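PDB 6UEH: Cow rumen GH26 endo-mannanase from Metagenome, which probably hydrolyses internal beta-1,4-mannosidic linkages of mannans such as galactomannan, as an endo-acting glycoside hydrolase of family 26 with an accessory carbohydrate-binding-type domain. Local coordinates for residues Gln69-Lys73 / Gly74-Gln78; Ala334-Tyr337 / Val338-Lys342. One frame throughout, in Å; residues are numbered along the deposited sequence.

Overall arrangement
The two contacts lie in different domains of a single chain and do not touch: their centres are 33 Å apart and their nearest atoms about 21 Å. Contact 1 comes first, in the CBM6-type beta-sandwich, where residues 70-75 connect strand 59-69 of the five-strand antiparallel sheet to strand 76-82 of the four-strand sheet. Contact 2 follows in the family 26 catalytic domain, a TIM barrel, and spans the first turns of helix 334-351, between barrel strands 306-309 and 357-362. Both are local, made by residues close in sequence. One shapes a surface loop of the accessory domain, the other a helix whose inner side packs on the barrel.

Contact 1 of 2, residues Gln69-Lys73 / Gly74-Gln78; sequences QILDK and GGRLQ
Gln-69 lays its amide across the start of the Arg-76 side chain at about a right angle, with Gln-69 CD 3.7 Å from Arg-76 CB. The two residues flank the loop between the sheets of the CBM6-type beta-sandwich, where a type I beta turn from Asp-72 to Gly-75 reverses the chain. The turn is closed by Gly-75 N donating to Asp-72 O (3.2 Å), from well above the carbonyl plane. That leaves an in-plane lone pair of Asp-72 O for Gln-69 NE2, at 3.1 Å. Gln-69 OE1 in turn accepts from Asp-72 N at 2.9 Å, so the amide is gripped at both ends and its flip is fixed; a bend at chi2 (-79°) turns it into the curve of the loop. NE2 also makes weak bonds to Val-91 O and Pro-92 O.

Arg-76 extends from CG to NE and brings its guanidinium to Asp-72 in a salt bridge, while NE and NH2 are taken by Gly-121 O and Tyr-120 O. Leu-71 CD2 sits over the rim of one guanidinium face, 3.7 Å from Arg-76 NH1. Arg-76 NH1 meets the syn side of Asp-72 OD2 at 2.8 Å, the oxygen lying almost exactly in the guanidinium plane.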
ATOM      1  N   GLN A  69      -5.655 -30.935  -2.121  1.00 14.35           N
ATOM      2  CA  GLN A  69      -4.288 -30.778  -2.600  1.00 15.28           C
ATOM      3  C   GLN A  69      -3.374 -31.672  -1.775  1.00 16.46           C
ATOM      4  O   GLN A  69      -3.079 -31.366  -0.620  1.00 17.43           O
ATOM      5  CB  GLN A  69      -3.857 -29.310  -2.515  1.00 15.42           C
ATOM      6  CG  GLN A  69      -2.578 -28.973  -3.267  1.00 15.51           C
ATOM      7  CD  GLN A  69      -1.331 -29.370  -2.502  1.00 15.91           C
ATOM      8  OE1 GLN A  69      -0.554 -30.210  -2.955  1.00 17.02           O
ATOM      9  NE2 GLN A  69      -1.134 -28.768  -1.334  1.00 16.70           N
ATOM     10  N   ILE A  70      -2.937 -32.781  -2.364  1.00 15.49           N
ATOM     11  CA  ILE A  70      -2.213 -33.792  -1.603  1.00 15.64           C
ATOM     12  C   ILE A  70      -0.798 -34.066  -2.115  1.00 15.68           C
ATOM     13  O   ILE A  70      -0.154 -35.013  -1.670  1.00 15.14           O
ATOM     14  CB  ILE A  70      -2.981 -35.131  -1.588  1.00 16.34           C
ATOM     15  CG1 ILE A  70      -3.149 -35.666  -3.013  1.00 16.48           C
ATOM     16  CG2 ILE A  70      -4.332 -34.965  -0.911  1.00 16.68           C
ATOM     17  CD1 ILE A  70      -3.720 -37.070  -3.074  1.00 17.40           C
ATOM     18  N   LEU A  71      -0.308 -33.246  -3.037  1.00 15.61           N
ATOM     19  CA  LEU A  71       1.046 -33.446  -3.549  1.00 17.07           C
ATOM     20  C   LEU A  71       2.103 -32.852  -2.614  1.00 18.22           C
ATOM     21  O   LEU A  71       3.146 -33.463  -2.371  1.00 18.45           O
ATOM     22  CB  LEU A  71       1.187 -32.845  -4.949  1.00 17.60           C
ATOM     23  CG  LEU A  71       2.510 -33.169  -5.644  1.00 19.41           C
ATOM     24  CD1 LEU A  71       2.668 -34.677  -5.792  1.00 19.78           C
ATOM     25  CD2 LEU A  71       2.608 -32.472  -6.998  1.00 19.31           C
ATOM     26  N   ASP A  72       1.827 -31.662  -2.087  1.00 17.86           N
ATOM     27  CA  ASP A  72       2.781 -30.959  -1.233  1.00 19.38           C
ATOM     28  C   ASP A  72       2.226 -30.720   0.169  1.00 19.33           C
ATOM     29  O   ASP A  72       1.216 -30.034   0.334  1.00 18.32           O
ATOM     30  CB  ASP A  72       3.177 -29.619  -1.862  1.00 21.00           C
ATOM     31  CG  ASP A  72       3.901 -29.783  -3.187  1.00 23.34           C
ATOM     32  OD1 ASP A  72       4.664 -30.760  -3.335  1.00 25.95           O
ATOM     33  OD2 ASP A  72       3.709 -28.931  -4.079  1.00 22.81           O
ATOM     34  N   LYS A  73       2.893 -31.283   1.174  1.00 21.09           N
ATOM     35  CA  LYS A  73       2.499 -31.092   2.570  1.00 23.71           C
ATOM     36  C   LYS A  73       2.578 -29.624   2.988  1.00 24.13           C
ATOM     37  O   LYS A  73       1.811 -29.169   3.839  1.00 26.04           O
ATOM     38  CB  LYS A  73       3.379 -31.929   3.504  1.00 27.53           C
ATOM     39  CG  LYS A  73       3.429 -33.417   3.192  1.00 30.33           C
ATOM     40  CD  LYS A  73       2.119 -34.121   3.508  1.00 32.35           C
ATOM     41  CE  LYS A  73       2.270 -35.629   3.341  1.00 34.60           C
ATOM     42  NZ  LYS A  73       0.988 -36.363   3.524  1.00 35.07           N
ATOM     43  N   GLY A  74       3.512 -28.890   2.395  1.00 21.52           N
ATOM     44  CA  GLY A  74       3.730 -27.504   2.764  1.00 23.04           C
ATOM     45  C   GLY A  74       2.904 -26.513   1.967  1.00 22.66           C
ATOM     46  O   GLY A  74       3.071 -25.302   2.114  1.00 23.61           O
ATOM     47  N   GLY A  75       2.010 -27.026   1.126  1.00 22.05           N
ATOM     48  CA  GLY A  75       1.175 -26.182   0.290  1.00 21.65           C
ATOM     49  C   GLY A  75       1.723 -26.059  -1.119  1.00 21.40           C
ATOM     50  O   GLY A  75       2.910 -26.278  -1.350  1.00 23.29           O
ATOM     51  N   ARG A  76       0.860 -25.702  -2.066  1.00 20.30           N
ATOM     52  CA  ARG A  76       1.260 -25.620  -3.466  1.00 19.39           C
ATOM     53  C   ARG A  76       0.588 -24.449  -4.172  1.00 18.77           C
ATOM     54  O   ARG A  76      -0.624 -24.268  -4.077  1.00 17.39           O
ATOM     55  CB  ARG A  76       0.935 -26.929  -4.191  1.00 17.14           C
ATOM     56  CG  ARG A  76       1.445 -26.999  -5.625  1.00 17.39           C
ATOM     57  CD  ARG A  76       1.288 -28.407  -6.201  1.00 16.46           C
ATOM     58  NE  ARG A  76       1.838 -28.512  -7.551  1.00 16.94           N
ATOM     59  CZ  ARG A  76       3.100 -28.830  -7.822  1.00 17.81           C
ATOM     60  NH1 ARG A  76       3.950 -29.078  -6.836  1.00 16.71           N
ATOM     61  NH2 ARG A  76       3.515 -28.899  -9.082  1.00 19.08           N
ATOM     62  N   LEU A  77       1.388 -23.657  -4.880  1.00 19.35           N
ATOM     63  CA  LEU A  77       0.879 -22.508  -5.620  1.00 19.22           C
ATOM     64  C   LEU A  77      -0.153 -22.924  -6.668  1.00 17.20           C
ATOM     65  O   LEU A  77       0.042 -23.897  -7.394  1.00 15.99           O
ATOM     66  CB  LEU A  77       2.029 -21.755  -6.295  1.00 22.23           C
ATOM     67  CG  LEU A  77       1.646 -20.462  -7.020  1.00 23.79           C
ATOM     68  CD1 LEU A  77       1.252 -19.388  -6.018  1.00 24.44           C
ATOM     69  CD2 LEU A  77       2.774 -19.979  -7.922  1.00 25.58           C
ATOM     70  N   GLN A  78      -1.259 -22.190  -6.727  1.00 17.16           N
ATOM     71  CA  GLN A  78      -2.268 -22.411  -7.752  1.00 18.16           C
ATOM     72  C   GLN A  78      -2.590 -21.087  -8.428  1.00 19.57           C
ATOM     73  O   GLN A  78      -2.305 -20.018  -7.883  1.00 20.62           O
ATOM     74  CB  GLN A  78      -3.533 -23.031  -7.155  1.00 17.75           C
ATOM     75  CG  GLN A  78      -3.308 -24.369  -6.474  1.00 18.29           C
ATOM     76  CD  GLN A  78      -2.788 -25.428  -7.421  1.00 18.47           C
ATOM     77  OE1 GLN A  78      -3.203 -25.503  -8.578  1.00 19.35           O
ATOM     78  NE2 GLN A  78      -1.869 -26.255  -6.934  1.00 18.09           N
TER

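Contact 2 of 2, residues Ala334-Tyr337 / Val338-Lys342; sequences AKTY and VEIWK
Residues 334-342 form regular alpha-helix, with successive bonds from the N-H of one residue to the carbonyl four before it: Val-338 N to Ala-334 O (2.9 Å), Glu-339 N to Lys-335 O, Ile-340 N to Thr-336 O and Trp-341 N to Tyr-337 O. One turn apart, Tyr-337 and Trp-341 send their rings the same way and lie side by side. Each has CG anti to its own backbone nitrogen, chi1 165° in Tyr-337 and 177° in Trp-341, which carries both rings off the same flank of the helix. They meet near the far end of the tyrosine, where Tyr-337 OH comes within 3.4 Å of Trp-341 CE3 and Tyr-337 CZ lies 4.3 Å from that same carbon. This helix belongs to the TIM barrel of the family 26 domain, and the phenol reaches inward to it: the hydroxyl is hydrogen-bonded to Leu-311 O and to Gln-361 NE2, the latter on barrel strand 357-362. The indole is held separately, by Trp-341 NE1 bonding to Tyr-379 O. Thr-336 and Ile-340 add a looser apolar touch, with Thr-336 CG2 4.1 Å from Ile-340 CD1. At the exposed side, Lys-335 runs extended until a bend at chi4 (-60°) turns its ammonium to Glu-339. The pair is modelled as a salt bridge, but the 2.4 Å between Lys-335 NZ and Glu-339 OE1 is implausibly short, which leaves the detail of this pairing doubtful.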
ATOM      1  N   ALA A 334      13.704  -7.011   9.102  1.00 21.41           N
ATOM      2  CA  ALA A 334      12.374  -6.635   9.570  1.00 20.61           C
ATOM      3  C   ALA A 334      12.298  -6.485  11.088  1.00 21.12           C
ATOM      4  O   ALA A 334      11.746  -5.509  11.588  1.00 20.32           O
ATOM      5  CB  ALA A 334      11.346  -7.654   9.091  1.00 20.64           C
ATOM      6  N   LYS A 335      12.851  -7.452  11.814  1.00 23.36           N
ATOM      7  CA  LYS A 335      12.777  -7.445  13.272  1.00 24.06           C
ATOM      8  C   LYS A 335      13.446  -6.205  13.862  1.00 23.85           C
ATOM      9  O   LYS A 335      12.871  -5.526  14.716  1.00 23.20           O
ATOM     10  CB  LYS A 335      13.417  -8.707  13.850  1.00 26.71           C
ATOM     11  CG  LYS A 335      13.356  -8.783  15.370  1.00 29.44           C
ATOM     12  CD  LYS A 335      14.111  -9.991  15.899  1.00 32.64           C
ATOM     13  CE  LYS A 335      14.049 -10.060  17.418  1.00 35.13           C
ATOM     14  NZ  LYS A 335      14.643  -8.854  18.064  1.00 35.88           N
ATOM     15  N   THR A 336      14.656  -5.910  13.399  1.00 23.20           N
ATOM     16  CA  THR A 336      15.371  -4.723  13.853  1.00 22.12           C
ATOM     17  C   THR A 336      14.615  -3.460  13.462  1.00 21.44           C
ATOM     18  O   THR A 336      14.522  -2.515  14.251  1.00 23.05           O
ATOM     19  CB  THR A 336      16.801  -4.667  13.279  1.00 21.23           C
ATOM     20  OG1 THR A 336      17.567  -5.757  13.804  1.00 22.30           O
ATOM     21  CG2 THR A 336      17.479  -3.352  13.652  1.00 20.65           C
ATOM     22  N   TYR A 337      14.064  -3.450  12.252  1.00 19.39           N
ATOM     23  CA  TYR A 337      13.326  -2.289  11.769  1.00 18.43           C
ATOM     24  C   TYR A 337      12.137  -1.955  12.663  1.00 19.20           C
ATOM     25  O   TYR A 337      11.925  -0.794  13.010  1.00 20.01           O
ATOM     26  CB  TYR A 337      12.828  -2.496  10.335  1.00 18.04           C
ATOM     27  CG  TYR A 337      11.778  -1.475   9.964  1.00 17.85           C
ATOM     28  CD1 TYR A 337      12.132  -0.162   9.677  1.00 17.05           C
ATOM     29  CD2 TYR A 337      10.427  -1.810   9.939  1.00 18.12           C
ATOM     30  CE1 TYR A 337      11.175   0.785   9.360  1.00 16.59           C
ATOM     31  CE2 TYR A 337       9.465  -0.870   9.622  1.00 17.90           C
ATOM     32  CZ  TYR A 337       9.844   0.426   9.333  1.00 17.26           C
ATOM     33  OH  TYR A 337       8.884   1.366   9.015  1.00 16.92           O
ATOM     34  N   VAL A 338      11.354  -2.972  13.015  1.00 19.30           N
ATOM     35  CA  VAL A 338      10.184  -2.778  13.866  1.00 18.13           C
ATOM     36  C   VAL A 338      10.598  -2.190  15.213  1.00 18.69           C
ATOM     37  O   VAL A 338       9.918  -1.313  15.751  1.00 18.67           O
ATOM     38  CB  VAL A 338       9.411  -4.103  14.078  1.00 20.18           C
ATOM     39  CG1 VAL A 338       8.339  -3.945  15.147  1.00 19.99           C
ATOM     40  CG2 VAL A 338       8.788  -4.570  12.769  1.00 19.87           C
ATOM     41  N   GLU A 339      11.727  -2.656  15.742  1.00 19.33           N
ATOM     42  CA  GLU A 339      12.253  -2.130  16.998  1.00 20.43           C
ATOM     43  C   GLU A 339      12.624  -0.651  16.859  1.00 19.46           C
ATOM     44  O   GLU A 339      12.413   0.136  17.779  1.00 19.75           O
ATOM     45  CB  GLU A 339      13.462  -2.948  17.460  1.00 23.36           C
ATOM     46  CG  GLU A 339      13.125  -4.395  17.811  1.00 27.39           C
ATOM     47  CD  GLU A 339      14.341  -5.204  18.230  1.00 33.81           C
ATOM     48  OE1 GLU A 339      14.262  -6.451  18.212  1.00 36.57           O
ATOM     49  OE2 GLU A 339      15.374  -4.596  18.583  1.00 35.73           O
ATOM     50  N   ILE A 340      13.160  -0.279  15.701  1.00 18.88           N
ATOM     51  CA  ILE A 340      13.504   1.115  15.432  1.00 18.74           C
ATOM     52  C   ILE A 340      12.247   1.982  15.362  1.00 17.72           C
ATOM     53  O   ILE A 340      12.218   3.084  15.909  1.00 16.35           O
ATOM     54  CB  ILE A 340      14.306   1.258  14.123  1.00 19.29           C
ATOM     55  CG1 ILE A 340      15.649   0.535  14.246  1.00 21.33           C
ATOM     56  CG2 ILE A 340      14.521   2.727  13.780  1.00 18.70           C
ATOM     57  CD1 ILE A 340      16.499   0.596  12.995  1.00 15.49           C
ATOM     58  N   TRP A 341      11.208   1.475  14.698  1.00 17.11           N
ATOM     59  CA  TRP A 341       9.927   2.174  14.629  1.00 16.06           C
ATOM     60  C   TRP A 341       9.353   2.415  16.021  1.00 16.30           C
ATOM     61  O   TRP A 341       8.909   3.521  16.341  1.00 16.21           O
ATOM     62  CB  TRP A 341       8.919   1.386  13.786  1.00 15.86           C
ATOM     63  CG  TRP A 341       7.550   2.016  13.732  1.00 15.53           C
ATOM     64  CD1 TRP A 341       6.553   1.903  14.662  1.00 16.22           C
ATOM     65  CD2 TRP A 341       7.028   2.851  12.689  1.00 15.86           C
ATOM     66  NE1 TRP A 341       5.447   2.615  14.263  1.00 16.00           N
ATOM     67  CE2 TRP A 341       5.712   3.209  13.056  1.00 15.91           C
ATOM     68  CE3 TRP A 341       7.544   3.332  11.481  1.00 15.70           C
ATOM     69  CZ2 TRP A 341       4.909   4.022  12.259  1.00 16.21           C
ATOM     70  CZ3 TRP A 341       6.743   4.141  10.691  1.00 15.30           C
ATOM     71  CH2 TRP A 341       5.443   4.479  11.084  1.00 15.40           C
ATOM     72  N   LYS A 342       9.354   1.370  16.842  1.00 17.31           N
ATOM     73  CA  LYS A 342       8.850   1.476  18.205  1.00 18.16           C
ATOM     74  C   LYS A 342       9.677   2.471  19.013  1.00 17.08           C
ATOM     75  O   LYS A 342       9.136   3.218  19.827  1.00 17.22           O
ATOM     76  CB  LYS A 342       8.845   0.106  18.886  1.00 19.45           C
ATOM     77  CG  LYS A 342       7.844  -0.873  18.287  1.00 20.87           C
ATOM     78  CD  LYS A 342       7.828  -2.189  19.048  1.00 23.42           C
ATOM     79  CE  LYS A 342       6.804  -3.149  18.467  1.00 25.22           C
ATOM     80  NZ  LYS A 342       6.799  -4.455  19.184  1.00 27.47           N
TER